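Local coordinates for replisome organizer (Bacillus phage SPP1, PDB 1NO1), which probably acts as a helicase loader and inhibitor in phage DNA replication, in keeping with its name as a replisome organizer, at residues I9-A12 against V13-Y17; I45-N48 against L49-A53. All coordinates share one frame; numbering follows the deposited sequence.

Interaction 1 (I9-A12 against V13-Y17); sequences ILKA and VSEFY
V13 and F16 hang on the carbonyls of I9 and A12, two of the four i to i+4 bonds that carry helix 3-16 through residues 9-16. F16 N reaches A12 O at 2.9 Å and V13 N reaches I9 O at 3.1 Å. Between them, S14 N bonds to L10 O, and E15 N meets K11 O at 3.0 Å with a more bent N-H...O angle of 137°. Y17 leaves helical geometry, although its N still bonds back to V13 O. V13 lays CG2 beside I9 O.

On the exposed side, E15 folds back along the turn it has just closed. Its CG is anti to its carbonyl carbon (chi1 -71°), which brings CG to 3.3 Å from K11 O, and the extended chain then sets the carboxylate alongside K11. OE2 lies against the aliphatic part of the lysine, 3.5 Å from CE, whereas K11 NZ stays 4.8 Å from OE2, too far for a salt bridge, though the opposite charges may still attract weakly. OE1 turns the other way and passes 3.6 Å from A12 CA. The F16 ring approaches the A12 carbonyl obliquely, CD1 lying 3.5 Å from A12 O.

I9, L10, A12, V13 and Y17 are buried. L10 packs on T29, V30 and W33 of helix 26-37 and shares F21 of the following loop with V13. I9, A12 and Y17 lean on I45, L49 and Y52 of helix 42-55, F16 touches A53 there though it is itself exposed, and Y17 OH bonds N56 O just beyond that helix. This part of helix 3-16 thus packs against both other helices, with K11 and E15 left on its exposed side.

Interaction 2 (I45-N48 against L49-A53); sequences IMNN and LTDYA
N47 and D51, one turn apart, turn their flat ends across each other rather than stacking them: amide and carboxylate planes stand 76° apart, with N47 OD1 4.0 Å from D51 OD2. These two acceptor oxygens lie near each other without bonding, and water bridges them. One water donates to D51 OD2 at 3.1 Å and, weakly, to N47 OD1. A second donates to the same OD2 at 2.9 Å and to N48 OD1 at 3.0 Å, so a single carboxylate oxygen gathers two water bridges from neighbouring asparagines. The first torsion of D51 sets this up: CG lies beside the backbone N (chi1 -64°), back along the preceding turn, which puts OD2 3.7 Å from N47 O. The other end of the N48 amide is held as well, ND2 bonding to L65 O.

T50 bends its hydroxyl back along the helix, where OG1 makes a weak bond of 3.5 Å to M46 O, the acceptor already used by T50 N at 3.2 Å. Selenomethionine M46 brings its methyl near L49, CE to CD2 4.5 Å, a loose apolar touch. Y52 sets CB beside N48 O and leads its ring away to Y17, P60 and D64, its hydroxyl bonding F58 O.

Beneath these side chains, L49, T50, D51 and Y52 each bond through N to the carbonyl four residues earlier. The pattern is that of an amphipathic alpha-helix: I45 and L49 are buried against I9 and A12 of helix 3-16, while N47, T50 and D51 are exposed, with waters bridging N47 and N48 to D51, in this small all-helical domain.

How the interactions relate
Interaction 1 lies on helix 3-16 and interaction 2 on helix 42-55, their centres about 11 Å apart, and the two helix segments pack directly on each other. A12 CB sits 3.6 Å from L49 CD2, joining the buried faces of both contacts. Farther along, F16 CD2 approaches A53 CB at 3.7 Å, and Y17 OH comes within 3.5 Å of Y52 CE2. The helices thus meet through a buried pair and, beyond it, through more peripheral ones, whereas the K11-E15 pair of interaction 1 and the weakly water-bridged N47-D51 pair of interaction 2 belong to exposed surfaces. Y17 and Y52 also share P60, linking both helices to the segment that follows helix 42-55.

Interaction 1 (I9-A12 against V13-Y17)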
loop_
_atom_site.group_PDB
_atom_site.type_symbol
_atom_site.label_atom_id
_atom_site.label_comp_id
_atom_site.label_asym_id
_atom_site.label_seq_id
_atom_site.Cartn_x
_atom_site.Cartn_y
_atom_site.Cartn_z
ATOM N N ILE A 9 -4.481 -3.160 -0.536
ATOM C CA ILE A 9 -3.210 -2.557 -0.905
ATOM C C ILE A 9 -2.133 -3.009 0.085
ATOM O O ILE A 9 -1.057 -3.456 -0.315
ATOM C CB ILE A 9 -3.329 -1.028 -0.870
ATOM C CG1 ILE A 9 -4.260 -0.565 -1.988
ATOM C CG2 ILE A 9 -1.945 -0.367 -1.001
ATOM C CD1 ILE A 9 -3.674 -0.898 -3.376
ATOM N N LEU A 10 -2.424 -2.951 1.378
ATOM C CA LEU A 10 -1.385 -3.305 2.347
ATOM C C LEU A 10 -1.018 -4.804 2.309
ATOM O O LEU A 10 0.113 -5.189 2.567
ATOM C CB LEU A 10 -1.763 -2.864 3.762
ATOM C CG LEU A 10 -1.672 -1.342 3.991
ATOM C CD1 LEU A 10 -2.463 -0.904 5.212
ATOM C CD2 LEU A 10 -0.213 -0.859 4.102
ATOM N N LYS A 11 -1.976 -5.642 1.965
ATOM C CA LYS A 11 -1.719 -7.086 1.873
ATOM C C LYS A 11 -0.816 -7.379 0.667
ATOM O O LYS A 11 -0.019 -8.319 0.689
ATOM C CB LYS A 11 -3.047 -7.841 1.784
ATOM C CG LYS A 11 -2.960 -9.280 1.311
ATOM C CD LYS A 11 -2.854 -10.274 2.471
ATOM C CE LYS A 11 -2.698 -11.709 1.956
ATOM N NZ LYS A 11 -2.846 -12.693 3.102
ATOM N N ALA A 12 -0.917 -6.554 -0.370
ATOM C CA ALA A 12 -0.090 -6.733 -1.560
ATOM C C ALA A 12 1.369 -6.307 -1.296
ATOM O O ALA A 12 2.328 -6.991 -1.724
ATOM C CB ALA A 12 -0.697 -5.980 -2.762
ATOM N N VAL A 13 1.542 -5.199 -0.591
ATOM C CA VAL A 13 2.873 -4.736 -0.260
ATOM C C VAL A 13 3.578 -5.852 0.517
ATOM O O VAL A 13 4.752 -6.219 0.270
ATOM C CB VAL A 13 2.811 -3.464 0.613
ATOM C CG1 VAL A 13 4.212 -3.104 1.138
ATOM C CG2 VAL A 13 2.215 -2.292 -0.171
ATOM N N SER A 14 2.837 -6.436 1.441
ATOM C CA SER A 14 3.371 -7.533 2.233
ATOM C C SER A 14 3.675 -8.778 1.391
ATOM O O SER A 14 4.620 -9.524 1.672
ATOM C CB SER A 14 2.421 -7.829 3.413
ATOM O OG SER A 14 2.627 -9.149 3.896
ATOM N N GLU A 15 2.896 -9.029 0.347
ATOM C CA GLU A 15 3.200 -10.193 -0.483
ATOM C C GLU A 15 4.506 -9.957 -1.267
ATOM O O GLU A 15 5.299 -10.885 -1.446
ATOM C CB GLU A 15 2.026 -10.553 -1.425
ATOM C CG GLU A 15 0.773 -11.160 -0.764
ATOM C CD GLU A 15 -0.506 -11.002 -1.618
ATOM O OE1 GLU A 15 -0.561 -10.133 -2.545
ATOM O OE2 GLU A 15 -1.480 -11.750 -1.363
ATOM N N PHE A 16 4.714 -8.725 -1.737
ATOM C CA PHE A 16 5.901 -8.346 -2.498
ATOM C C PHE A 16 7.154 -8.310 -1.653
ATOM O O PHE A 16 8.233 -8.543 -2.191
ATOM C CB PHE A 16 5.759 -6.950 -3.132
ATOM C CG PHE A 16 5.176 -6.953 -4.518
ATOM C CD1 PHE A 16 3.987 -6.296 -4.781
ATOM C CD2 PHE A 16 5.815 -7.607 -5.554
ATOM C CE1 PHE A 16 3.430 -6.322 -6.046
ATOM C CE2 PHE A 16 5.275 -7.595 -6.833
ATOM C CZ PHE A 16 4.090 -6.934 -7.080
ATOM N N TYR A 17 7.027 -7.991 -0.359
ATOM C CA TYR A 17 8.196 -7.854 0.531
ATOM C C TYR A 17 8.208 -8.726 1.792
ATOM O O TYR A 17 8.310 -8.218 2.920
ATOM C CB TYR A 17 8.413 -6.383 0.923
ATOM C CG TYR A 17 8.680 -5.469 -0.267
ATOM C CD1 TYR A 17 7.655 -4.841 -0.927
ATOM C CD2 TYR A 17 9.987 -5.256 -0.721
ATOM C CE1 TYR A 17 7.920 -4.003 -2.033
ATOM C CE2 TYR A 17 10.268 -4.433 -1.776
ATOM C CZ TYR A 17 9.246 -3.823 -2.454
ATOM O OH TYR A 17 9.557 -3.027 -3.554
#

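Interaction 2 (I45-N48 against L49-A53)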
loop_
_atom_site.group_PDB
_atom_site.type_symbol
_atom_site.label_atom_id
_atom_site.label_comp_id
_atom_site.label_asym_id
_atom_site.label_seq_id
_atom_site.Cartn_x
_atom_site.Cartn_y
_atom_site.Cartn_z
ATOM N N ILE A 45 -3.996 2.466 -8.060
ATOM C CA ILE A 45 -2.960 2.327 -7.046
ATOM C C ILE A 45 -2.261 0.959 -7.072
ATOM O O ILE A 45 -1.047 0.873 -6.834
ATOM C CB ILE A 45 -3.552 2.650 -5.633
ATOM C CG1 ILE A 45 -4.107 4.064 -5.604
ATOM C CG2 ILE A 45 -2.527 2.599 -4.528
ATOM C CD1 ILE A 45 -3.186 5.073 -6.187
HETATM N N MSE A 46 -3.021 -0.103 -7.333
HETATM C CA MSE A 46 -2.492 -1.456 -7.456
HETATM C C MSE A 46 -1.500 -1.514 -8.645
HETATM O O MSE A 46 -0.464 -2.189 -8.586
HETATM C CB MSE A 46 -3.646 -2.460 -7.728
HETATM C CG MSE A 46 -4.346 -3.124 -6.513
HETATM SE SE MSE A 46 -3.198 -4.251 -5.249
HETATM C CE MSE A 46 -1.965 -4.973 -6.564
ATOM N N ASN A 47 -1.868 -0.865 -9.757
ATOM C CA ASN A 47 -0.985 -0.798 -10.918
ATOM C C ASN A 47 0.326 -0.068 -10.541
ATOM O O ASN A 47 1.406 -0.512 -10.897
ATOM C CB ASN A 47 -1.699 -0.117 -12.075
ATOM C CG ASN A 47 -0.946 -0.232 -13.388
ATOM O OD1 ASN A 47 -0.609 0.776 -13.998
ATOM N ND2 ASN A 47 -0.697 -1.462 -13.843
ATOM N N ASN A 48 0.221 1.040 -9.807
ATOM C CA ASN A 48 1.403 1.771 -9.353
ATOM C C ASN A 48 2.312 0.931 -8.409
ATOM O O ASN A 48 3.548 1.037 -8.464
ATOM C CB ASN A 48 0.985 3.072 -8.670
ATOM C CG ASN A 48 0.368 4.074 -9.636
ATOM O OD1 ASN A 48 0.500 3.939 -10.853
ATOM N ND2 ASN A 48 -0.318 5.076 -9.098
ATOM N N LEU A 49 1.722 0.073 -7.567
ATOM C CA LEU A 49 2.528 -0.781 -6.704
ATOM C C LEU A 49 3.335 -1.754 -7.542
ATOM O O LEU A 49 4.527 -1.988 -7.301
ATOM C CB LEU A 49 1.673 -1.503 -5.673
ATOM C CG LEU A 49 2.411 -2.516 -4.808
ATOM C CD1 LEU A 49 3.399 -1.884 -3.826
ATOM C CD2 LEU A 49 1.399 -3.352 -4.060
ATOM N N THR A 50 2.712 -2.311 -8.570
ATOM C CA THR A 50 3.444 -3.185 -9.456
ATOM C C THR A 50 4.674 -2.501 -10.094
ATOM O O THR A 50 5.772 -3.079 -10.094
ATOM C CB THR A 50 2.527 -3.785 -10.542
ATOM O OG1 THR A 50 1.595 -4.666 -9.925
ATOM C CG2 THR A 50 3.321 -4.782 -11.445
ATOM N N ASP A 51 4.524 -1.281 -10.627
ATOM C CA ASP A 51 5.675 -0.647 -11.264
ATOM C C ASP A 51 6.785 -0.334 -10.227
ATOM O O ASP A 51 7.981 -0.384 -10.539
ATOM C CB ASP A 51 5.257 0.609 -12.042
ATOM C CG ASP A 51 4.307 0.292 -13.214
ATOM O OD1 ASP A 51 4.424 -0.815 -13.806
ATOM O OD2 ASP A 51 3.394 1.081 -13.613
ATOM N N TYR A 52 6.391 -0.004 -9.005
ATOM C CA TYR A 52 7.331 0.308 -7.946
ATOM C C TYR A 52 8.180 -0.911 -7.532
ATOM O O TYR A 52 9.384 -0.780 -7.304
ATOM C CB TYR A 52 6.566 0.896 -6.744
ATOM C CG TYR A 52 7.456 1.172 -5.571
ATOM C CD1 TYR A 52 7.968 2.460 -5.349
ATOM C CD2 TYR A 52 7.803 0.149 -4.682
ATOM C CE1 TYR A 52 8.834 2.717 -4.281
ATOM C CE2 TYR A 52 8.644 0.388 -3.616
ATOM C CZ TYR A 52 9.179 1.670 -3.416
ATOM O OH TYR A 52 10.006 1.917 -2.314
ATOM N N ALA A 53 7.586 -2.102 -7.467
ATOM C CA ALA A 53 8.333 -3.275 -7.022
ATOM C C ALA A 53 9.337 -3.780 -8.064
ATOM O O ALA A 53 10.208 -4.617 -7.748
ATOM C CB ALA A 53 7.349 -4.466 -6.645
HETATM O O HOH W 1 1.876 1.157 -16.325
HETATM O O HOH W 2 2.829 3.855 -12.787
#